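Local coordinates for protein alternansucrase (Leuconostoc mesenteroides, PDB 6HVG) that belongs to glycoside hydrolase family 70, combining a TIM-barrel-type domain and a calcium site with repeats of the choline-binding and cell-wall-binding type, at residues D1041-F1049 / F1074-A1085; Y1356-K1367 / Y1378-M1386. One frame throughout, in Å; residues are numbered along the deposited sequence.

Contact 1 of 2, residues D1041-F1049 / F1074-A1085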
# COMPACT_ATOMS: atom_id res chain seq x y z
N ASP A 1041 -19.77 5.10 29.27
CA ASP A 1041 -18.61 5.98 29.42
C ASP A 1041 -17.68 5.54 30.55
O ASP A 1041 -16.51 5.91 30.57
CB ASP A 1041 -19.04 7.42 29.68
CG ASP A 1041 -19.75 8.06 28.49
OD1 ASP A 1041 -19.86 7.43 27.41
OD2 ASP A 1041 -20.22 9.21 28.66
N SER A 1042 -18.19 4.74 31.48
CA SER A 1042 -17.37 4.24 32.59
C SER A 1042 -16.41 3.12 32.19
O SER A 1042 -15.62 2.67 33.02
CB SER A 1042 -18.27 3.76 33.73
OG SER A 1042 -19.19 4.79 34.10
N ASN A 1043 -16.48 2.67 30.94
CA ASN A 1043 -15.57 1.66 30.42
C ASN A 1043 -14.32 2.24 29.80
O ASN A 1043 -14.31 3.36 29.36
CB ASN A 1043 -16.27 0.80 29.39
CG ASN A 1043 -17.31 -0.08 30.01
OD1 ASN A 1043 -16.99 -1.14 30.55
ND2 ASN A 1043 -18.57 0.36 29.96
N VAL A 1044 -13.26 1.45 29.82
CA VAL A 1044 -12.02 1.77 29.12
C VAL A 1044 -11.48 0.49 28.50
O VAL A 1044 -11.33 -0.53 29.20
CB VAL A 1044 -10.96 2.33 30.07
CG1 VAL A 1044 -9.68 2.62 29.30
CG2 VAL A 1044 -11.47 3.57 30.76
N ILE A 1045 -11.17 0.53 27.21
CA ILE A 1045 -10.56 -0.61 26.53
C ILE A 1045 -9.07 -0.41 26.48
O ILE A 1045 -8.60 0.70 26.25
CB ILE A 1045 -11.07 -0.75 25.09
CG1 ILE A 1045 -12.59 -0.86 25.06
CG2 ILE A 1045 -10.47 -1.99 24.44
CD1 ILE A 1045 -13.17 -0.69 23.69
N TYR A 1046 -8.32 -1.47 26.70
CA TYR A 1046 -6.89 -1.42 26.57
C TYR A 1046 -6.52 -2.31 25.42
O TYR A 1046 -6.78 -3.51 25.45
CB TYR A 1046 -6.22 -1.90 27.84
CG TYR A 1046 -4.72 -1.93 27.84
CD1 TYR A 1046 -3.99 -0.76 27.81
CD2 TYR A 1046 -4.03 -3.12 27.90
CE1 TYR A 1046 -2.60 -0.77 27.83
CE2 TYR A 1046 -2.65 -3.15 27.93
CZ TYR A 1046 -1.94 -1.97 27.89
OH TYR A 1046 -0.57 -2.01 27.92
N GLU A 1047 -5.95 -1.70 24.39
CA GLU A 1047 -5.45 -2.45 23.26
C GLU A 1047 -4.05 -2.84 23.63
O GLU A 1047 -3.13 -2.01 23.56
CB GLU A 1047 -5.44 -1.54 22.06
CG GLU A 1047 -5.05 -2.24 20.78
CD GLU A 1047 -4.81 -1.24 19.67
OE1 GLU A 1047 -4.44 -0.10 19.99
OE2 GLU A 1047 -5.01 -1.58 18.49
N GLY A 1048 -3.87 -4.09 24.04
CA GLY A 1048 -2.66 -4.49 24.78
C GLY A 1048 -1.64 -5.33 24.01
O GLY A 1048 -1.32 -6.42 24.43
N PHE A 1049 -1.19 -4.85 22.87
CA PHE A 1049 -0.18 -5.50 22.11
C PHE A 1049 0.29 -4.51 21.11
O PHE A 1049 -0.36 -3.51 20.85
CB PHE A 1049 -0.74 -6.74 21.39
CG PHE A 1049 -1.67 -6.43 20.28
CD1 PHE A 1049 -3.00 -6.12 20.52
CD2 PHE A 1049 -1.22 -6.46 18.95
CE1 PHE A 1049 -3.86 -5.82 19.49
CE2 PHE A 1049 -2.08 -6.20 17.93
CZ PHE A 1049 -3.41 -5.87 18.19
N PHE A 1074 -3.99 -3.38 35.66
CA PHE A 1074 -5.02 -2.85 34.77
C PHE A 1074 -6.37 -2.63 35.42
O PHE A 1074 -7.13 -1.76 35.00
CB PHE A 1074 -5.18 -3.78 33.56
CG PHE A 1074 -3.89 -4.02 32.83
CD1 PHE A 1074 -3.18 -2.94 32.29
CD2 PHE A 1074 -3.36 -5.29 32.74
CE1 PHE A 1074 -1.98 -3.14 31.69
CE2 PHE A 1074 -2.16 -5.49 32.11
CZ PHE A 1074 -1.48 -4.41 31.59
N LYS A 1075 -6.69 -3.41 36.44
CA LYS A 1075 -7.90 -3.15 37.21
C LYS A 1075 -7.82 -1.75 37.79
O LYS A 1075 -8.79 -1.01 37.71
CB LYS A 1075 -8.08 -4.20 38.31
CG LYS A 1075 -9.38 -4.10 39.10
CD LYS A 1075 -9.30 -5.00 40.33
CE LYS A 1075 -10.42 -4.74 41.34
NZ LYS A 1075 -11.72 -5.29 40.85
N GLU A 1076 -6.66 -1.41 38.36
CA GLU A 1076 -6.46 -0.13 39.04
C GLU A 1076 -6.32 1.08 38.10
O GLU A 1076 -6.48 2.22 38.54
CB GLU A 1076 -5.28 -0.24 40.03
CG GLU A 1076 -5.71 -0.92 41.35
CD GLU A 1076 -4.67 -1.85 41.98
OE1 GLU A 1076 -4.08 -2.70 41.28
OE2 GLU A 1076 -4.45 -1.74 43.20
N LEU A 1077 -6.07 0.83 36.81
CA LEU A 1077 -6.14 1.88 35.78
C LEU A 1077 -7.53 2.03 35.17
O LEU A 1077 -7.75 2.91 34.33
CB LEU A 1077 -5.12 1.63 34.67
CG LEU A 1077 -3.64 1.75 35.09
CD1 LEU A 1077 -2.73 1.28 33.96
CD2 LEU A 1077 -3.28 3.17 35.53
N GLY A 1078 -8.46 1.20 35.59
CA GLY A 1078 -9.85 1.34 35.17
C GLY A 1078 -10.17 0.65 33.84
O GLY A 1078 -11.18 0.95 33.23
N ILE A 1079 -9.32 -0.28 33.42
CA ILE A 1079 -9.61 -1.04 32.22
C ILE A 1079 -10.75 -1.96 32.57
O ILE A 1079 -10.65 -2.69 33.55
CB ILE A 1079 -8.41 -1.88 31.73
CG1 ILE A 1079 -7.40 -1.04 30.95
CG2 ILE A 1079 -8.88 -2.95 30.74
CD1 ILE A 1079 -6.95 0.23 31.60
N THR A 1080 -11.82 -1.90 31.80
CA THR A 1080 -12.92 -2.83 31.95
C THR A 1080 -12.95 -3.90 30.85
O THR A 1080 -13.60 -4.92 31.04
CB THR A 1080 -14.27 -2.10 31.95
OG1 THR A 1080 -14.42 -1.37 30.73
CG2 THR A 1080 -14.34 -1.18 33.15
N SER A 1081 -12.26 -3.67 29.73
CA SER A 1081 -12.03 -4.69 28.69
C SER A 1081 -10.62 -4.69 28.11
O SER A 1081 -10.07 -3.64 27.79
CB SER A 1081 -13.03 -4.54 27.56
OG SER A 1081 -13.00 -5.70 26.74
N PHE A 1082 -10.03 -5.87 27.98
CA PHE A 1082 -8.67 -6.04 27.50
C PHE A 1082 -8.71 -6.56 26.07
O PHE A 1082 -9.16 -7.69 25.81
CB PHE A 1082 -7.92 -7.04 28.37
CG PHE A 1082 -6.42 -6.90 28.30
CD1 PHE A 1082 -5.71 -7.37 27.20
CD2 PHE A 1082 -5.71 -6.30 29.33
CE1 PHE A 1082 -4.35 -7.23 27.14
CE2 PHE A 1082 -4.34 -6.17 29.28
CZ PHE A 1082 -3.66 -6.64 28.19
N GLU A 1083 -8.29 -5.73 25.13
CA GLU A 1083 -8.23 -6.15 23.73
C GLU A 1083 -6.91 -6.84 23.53
O GLU A 1083 -5.86 -6.20 23.52
CB GLU A 1083 -8.38 -4.96 22.78
CG GLU A 1083 -8.64 -5.35 21.35
CD GLU A 1083 -8.37 -4.21 20.37
OE1 GLU A 1083 -8.80 -3.07 20.63
OE2 GLU A 1083 -7.70 -4.47 19.33
N LEU A 1084 -6.98 -8.16 23.39
CA LEU A 1084 -5.80 -9.01 23.15
C LEU A 1084 -5.52 -9.09 21.66
O LEU A 1084 -6.44 -9.06 20.86
CB LEU A 1084 -6.04 -10.43 23.68
CG LEU A 1084 -6.14 -10.59 25.19
CD1 LEU A 1084 -7.18 -11.61 25.56
CD2 LEU A 1084 -4.81 -10.98 25.79
N ALA A 1085 -4.26 -9.25 21.31
CA ALA A 1085 -3.86 -9.48 19.93
C ALA A 1085 -4.59 -10.70 19.37
O ALA A 1085 -5.12 -11.52 20.13
CB ALA A 1085 -2.37 -9.70 19.85
O HOH W 1 -13.12 2.65 34.05
O HOH W 2 -2.55 -9.27 23.72
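Y1046 lies against F1082, I1079 and F1074, and its path from CB to hydroxyl follows the aromatic side of the contact. CB packs on I1079 CG1 at 3.4 Å, the branched chain lying against the start of the tyrosine. With CG anti to the backbone N (chi1 179°), the ring leaves the strand alongside F1082 and turns its edge to that ring, Y1046 CD2 3.4 Å from F1082 CE2. The F1074 ring covers one face of the Y1046 ring as an offset stack, centroids 4.9 Å apart. At the tip, Y1046 OH is 4.2 Å from F1074 CE1. F1074 comes from the end of helix 1063-1075 and the other two rings from the strands, so flat rings pack helix against sheet.

In the parallel ladder Y1046 N donates to S1081 O, and Y1046 O accepts from E1083 N. T1080 OG1 donates to an in-plane lone pair of N1043 OD1 (2.6 Å). On the other face E1047 OE2 and E1083 OE2 stand 4.0 Å apart; E1047 OE2 hydrogen-bonds H752 and E1083 OE1 forms a salt bridge with R823, probably offsetting the like charges.

This beta-alpha-beta unit sits within the eight-stranded parallel barrel sheet, flanked by strands 821-825 and 1151-1156.

Contact 2 of 2, residues Y1356-K1367 / Y1378-M1386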
# COMPACT_ATOMS: atom_id res chain seq x y z
N TYR A 1356 -8.37 -3.41 -36.39
CA TYR A 1356 -6.97 -3.60 -36.76
C TYR A 1356 -6.70 -3.22 -38.19
O TYR A 1356 -7.63 -3.12 -38.98
CB TYR A 1356 -6.62 -5.06 -36.53
CG TYR A 1356 -6.61 -5.44 -35.08
CD1 TYR A 1356 -7.79 -5.78 -34.40
CD2 TYR A 1356 -5.43 -5.46 -34.36
CE1 TYR A 1356 -7.77 -6.16 -33.06
CE2 TYR A 1356 -5.39 -5.82 -33.02
CZ TYR A 1356 -6.55 -6.18 -32.39
OH TYR A 1356 -6.50 -6.53 -31.09
N TYR A 1357 -5.44 -2.97 -38.51
CA TYR A 1357 -5.01 -2.65 -39.87
C TYR A 1357 -4.04 -3.74 -40.39
O TYR A 1357 -2.88 -3.77 -40.00
CB TYR A 1357 -4.32 -1.30 -39.84
CG TYR A 1357 -4.04 -0.66 -41.19
CD1 TYR A 1357 -3.06 -1.14 -42.03
CD2 TYR A 1357 -4.72 0.49 -41.58
CE1 TYR A 1357 -2.80 -0.51 -43.25
CE2 TYR A 1357 -4.44 1.13 -42.78
CZ TYR A 1357 -3.50 0.62 -43.61
OH TYR A 1357 -3.24 1.27 -44.80
N PHE A 1358 -4.52 -4.65 -41.22
CA PHE A 1358 -3.65 -5.70 -41.78
C PHE A 1358 -3.18 -5.37 -43.19
O PHE A 1358 -3.97 -4.93 -44.01
CB PHE A 1358 -4.34 -7.05 -41.78
CG PHE A 1358 -4.77 -7.49 -40.43
CD1 PHE A 1358 -3.81 -7.89 -39.52
CD2 PHE A 1358 -6.09 -7.48 -40.05
CE1 PHE A 1358 -4.16 -8.31 -38.24
CE2 PHE A 1358 -6.45 -7.88 -38.77
CZ PHE A 1358 -5.48 -8.28 -37.85
N MET A 1359 -1.90 -5.61 -43.46
CA MET A 1359 -1.31 -5.23 -44.74
C MET A 1359 -1.57 -6.32 -45.78
O MET A 1359 -2.21 -7.32 -45.48
CB MET A 1359 0.17 -4.93 -44.54
CG MET A 1359 0.41 -3.85 -43.48
SD MET A 1359 2.04 -3.12 -43.64
CE MET A 1359 2.74 -3.18 -42.01
N PRO A 1360 -1.15 -6.12 -47.02
CA PRO A 1360 -1.46 -7.15 -48.02
C PRO A 1360 -0.78 -8.50 -47.69
O PRO A 1360 -1.29 -9.54 -48.10
CB PRO A 1360 -0.90 -6.58 -49.31
CG PRO A 1360 -0.76 -5.12 -49.09
CD PRO A 1360 -0.51 -4.94 -47.62
N ASN A 1361 0.34 -8.46 -46.97
CA ASN A 1361 1.01 -9.66 -46.50
C ASN A 1361 0.56 -10.07 -45.11
O ASN A 1361 1.15 -10.96 -44.49
CB ASN A 1361 2.53 -9.49 -46.53
CG ASN A 1361 3.00 -8.36 -45.66
OD1 ASN A 1361 2.21 -7.74 -44.95
ND2 ASN A 1361 4.27 -8.06 -45.73
N GLY A 1362 -0.49 -9.42 -44.59
CA GLY A 1362 -1.16 -9.85 -43.34
C GLY A 1362 -0.55 -9.35 -42.06
O GLY A 1362 -1.06 -9.65 -40.98
N VAL A 1363 0.52 -8.57 -42.18
CA VAL A 1363 1.20 -7.99 -41.04
C VAL A 1363 0.28 -6.94 -40.41
O VAL A 1363 -0.31 -6.10 -41.10
CB VAL A 1363 2.51 -7.29 -41.46
CG1 VAL A 1363 3.15 -6.57 -40.29
CG2 VAL A 1363 3.50 -8.28 -42.04
N GLU A 1364 0.17 -6.99 -39.10
CA GLU A 1364 -0.63 -6.01 -38.34
C GLU A 1364 0.21 -4.75 -38.10
O GLU A 1364 1.39 -4.84 -37.73
CB GLU A 1364 -1.16 -6.70 -37.07
CG GLU A 1364 -1.26 -5.92 -35.78
CD GLU A 1364 -1.81 -6.78 -34.64
OE1 GLU A 1364 -2.56 -7.74 -34.91
OE2 GLU A 1364 -1.52 -6.49 -33.46
N LEU A 1365 -0.38 -3.59 -38.39
CA LEU A 1365 0.27 -2.30 -38.13
C LEU A 1365 0.15 -1.98 -36.65
O LEU A 1365 -0.92 -2.18 -36.05
CB LEU A 1365 -0.38 -1.18 -38.95
CG LEU A 1365 0.20 0.24 -38.85
CD1 LEU A 1365 1.60 0.32 -39.44
CD2 LEU A 1365 -0.71 1.22 -39.56
N ARG A 1366 1.25 -1.53 -36.06
CA ARG A 1366 1.34 -1.28 -34.62
C ARG A 1366 2.11 -0.01 -34.33
O ARG A 1366 3.22 0.17 -34.85
CB ARG A 1366 2.08 -2.43 -33.95
CG ARG A 1366 1.42 -3.78 -34.06
CD ARG A 1366 2.28 -4.87 -33.41
NE ARG A 1366 1.43 -5.59 -32.47
CZ ARG A 1366 1.80 -6.05 -31.28
NH1 ARG A 1366 3.05 -5.88 -30.85
NH2 ARG A 1366 0.91 -6.69 -30.51
N LYS A 1367 1.54 0.86 -33.50
CA LYS A 1367 2.22 2.07 -33.04
C LYS A 1367 2.47 2.99 -34.24
O LYS A 1367 3.57 3.51 -34.42
CB LYS A 1367 3.52 1.71 -32.28
CG LYS A 1367 3.93 2.72 -31.22
CD LYS A 1367 5.30 2.43 -30.60
CE LYS A 1367 5.65 3.48 -29.55
NZ LYS A 1367 4.71 3.43 -28.38
N TYR A 1378 -5.91 6.97 -39.67
CA TYR A 1378 -6.22 6.46 -38.34
C TYR A 1378 -4.90 6.12 -37.64
O TYR A 1378 -3.86 6.06 -38.30
CB TYR A 1378 -7.08 5.20 -38.44
CG TYR A 1378 -8.40 5.38 -39.16
CD1 TYR A 1378 -8.47 5.41 -40.54
CD2 TYR A 1378 -9.60 5.48 -38.44
CE1 TYR A 1378 -9.70 5.57 -41.19
CE2 TYR A 1378 -10.82 5.64 -39.07
CZ TYR A 1378 -10.87 5.67 -40.44
OH TYR A 1378 -12.08 5.81 -41.05
N TYR A 1379 -4.93 5.93 -36.32
CA TYR A 1379 -3.75 5.48 -35.59
C TYR A 1379 -4.03 4.17 -34.86
O TYR A 1379 -5.13 3.94 -34.39
CB TYR A 1379 -3.29 6.54 -34.57
CG TYR A 1379 -2.08 6.12 -33.71
CD1 TYR A 1379 -2.24 5.51 -32.49
CD2 TYR A 1379 -0.78 6.36 -34.15
CE1 TYR A 1379 -1.15 5.14 -31.72
CE2 TYR A 1379 0.32 5.98 -33.38
CZ TYR A 1379 0.13 5.38 -32.17
OH TYR A 1379 1.22 4.99 -31.42
N PHE A 1380 -2.99 3.34 -34.76
CA PHE A 1380 -3.11 2.02 -34.16
C PHE A 1380 -2.04 1.86 -33.08
O PHE A 1380 -0.86 2.15 -33.33
CB PHE A 1380 -3.01 0.95 -35.27
CG PHE A 1380 -4.05 1.12 -36.33
CD1 PHE A 1380 -5.28 0.51 -36.20
CD2 PHE A 1380 -3.83 1.94 -37.42
CE1 PHE A 1380 -6.25 0.69 -37.16
CE2 PHE A 1380 -4.81 2.12 -38.39
CZ PHE A 1380 -6.02 1.50 -38.26
N ASP A 1381 -2.45 1.36 -31.91
CA ASP A 1381 -1.61 1.36 -30.72
C ASP A 1381 -0.55 0.23 -30.67
O ASP A 1381 -0.40 -0.52 -31.61
CB ASP A 1381 -2.48 1.38 -29.46
CG ASP A 1381 -3.17 0.08 -29.19
OD1 ASP A 1381 -2.75 -0.96 -29.76
OD2 ASP A 1381 -4.13 0.08 -28.38
N ASP A 1382 0.20 0.17 -29.58
CA ASP A 1382 1.24 -0.83 -29.35
C ASP A 1382 0.80 -2.24 -29.74
O ASP A 1382 1.62 -3.02 -30.24
CB ASP A 1382 1.66 -0.86 -27.86
CG ASP A 1382 2.26 0.46 -27.39
OD1 ASP A 1382 1.83 1.54 -27.84
OD2 ASP A 1382 3.17 0.42 -26.51
N GLN A 1383 -0.47 -2.57 -29.51
CA GLN A 1383 -0.98 -3.92 -29.77
C GLN A 1383 -1.85 -4.05 -31.01
O GLN A 1383 -2.53 -5.04 -31.18
CB GLN A 1383 -1.78 -4.39 -28.58
CG GLN A 1383 -1.02 -4.49 -27.27
CD GLN A 1383 -1.88 -5.16 -26.22
OE1 GLN A 1383 -2.99 -4.70 -25.92
NE2 GLN A 1383 -1.41 -6.28 -25.68
N GLY A 1384 -1.83 -3.02 -31.86
CA GLY A 1384 -2.55 -3.03 -33.13
C GLY A 1384 -3.94 -2.45 -33.14
O GLY A 1384 -4.51 -2.29 -34.23
N LYS A 1385 -4.52 -2.16 -31.96
CA LYS A 1385 -5.90 -1.63 -31.86
C LYS A 1385 -6.00 -0.18 -32.31
O LYS A 1385 -5.09 0.62 -32.07
CB LYS A 1385 -6.46 -1.75 -30.44
CG LYS A 1385 -6.84 -3.14 -30.03
CD LYS A 1385 -6.98 -3.28 -28.52
CE LYS A 1385 -7.17 -4.74 -28.13
NZ LYS A 1385 -6.65 -5.07 -26.78
N MET A 1386 -7.10 0.16 -32.98
CA MET A 1386 -7.37 1.55 -33.35
C MET A 1386 -7.63 2.35 -32.08
O MET A 1386 -8.21 1.84 -31.13
CB MET A 1386 -8.57 1.61 -34.29
CG MET A 1386 -8.92 2.99 -34.85
SD MET A 1386 -10.59 3.00 -35.58
CE MET A 1386 -10.22 2.25 -37.18
O HOH W 3 -3.39 -3.21 -36.66
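K1367, F1380 and Y1356 give up the most surface here, and each meets the opposite segment in a different chemical manner. F1380 is the apolar one. Y1357 CB sits over its face, 3.7 Å from the ring centroid in a CH-pi contact, and the Y1357 ring then turns its edge toward the same phenyl, with planes at 64°. L1365 CD2 reaches F1380 CD2 at 3.9 Å and also lies over a face of Y1357, so the branched tip of L1365 touches both rings beside their own contact.

Y1356 lies along K1385. One face of its ring rests over K1385 CA, and Y1356 OH is 3.5 Å from K1385 CE. The lysine's methylenes pack as an apolar chain against the ring while both polar ends bond onward, Y1356 OH to R1352 O and K1385 NZ to T1351 O. Nearby, the type I turn D1381-G1384 closes with G1384 at positive phi (93°), a conformation glycine adopts easily.

K1367 grips that turn by its backbone: N donates to D1381 O (3.0 Å) from above the carbonyl plane, while G1384 N reaches this oxygen from the opposite face. Its long chain runs beside Y1379 and ends in a weak salt bridge from NZ to D1382 OD1 (3.5 Å). R1366 lays a guanidinium face on D1382 O, while its NE makes a salt bridge to E1364 OE2 (3.2 Å), the oxygen in the guanidinium plane but NE well out of the carboxylate plane.

Two hairpins are joined in this way, consistent with the succession of short hairpins in choline-binding-type repeats. The chemistry implies an aromatic centre providing the packing, a D1381 carbonyl oxygen whose two backbone N-H partners tie the turn to segment 1356-1367, an ordered water accepting from Y1357 N within hydrogen-bonding distance of L1365 O and G1384 O, and an exposed ion pair probably adding little.

Contacts 1 and 2 belong to different parts of one long chain and do not touch: their centres are 67 Å apart and their nearest atoms about 44 Å. They lie on opposite sides of the chain's centre, 31 Å and 37 Å from it, and follow one another in sequence, contact 1 closing before contact 2 opens. The first is a buried join inside the barrel of the family 70 region, the second a partly buried join between hairpins of the repeat region. The calcium ion, bound by E575, D581, N625 and D1159, uses residues of neither contact, though D1159 follows shortly after strand 1151-1156, which pairs with strand 1081-1083 of contact 1.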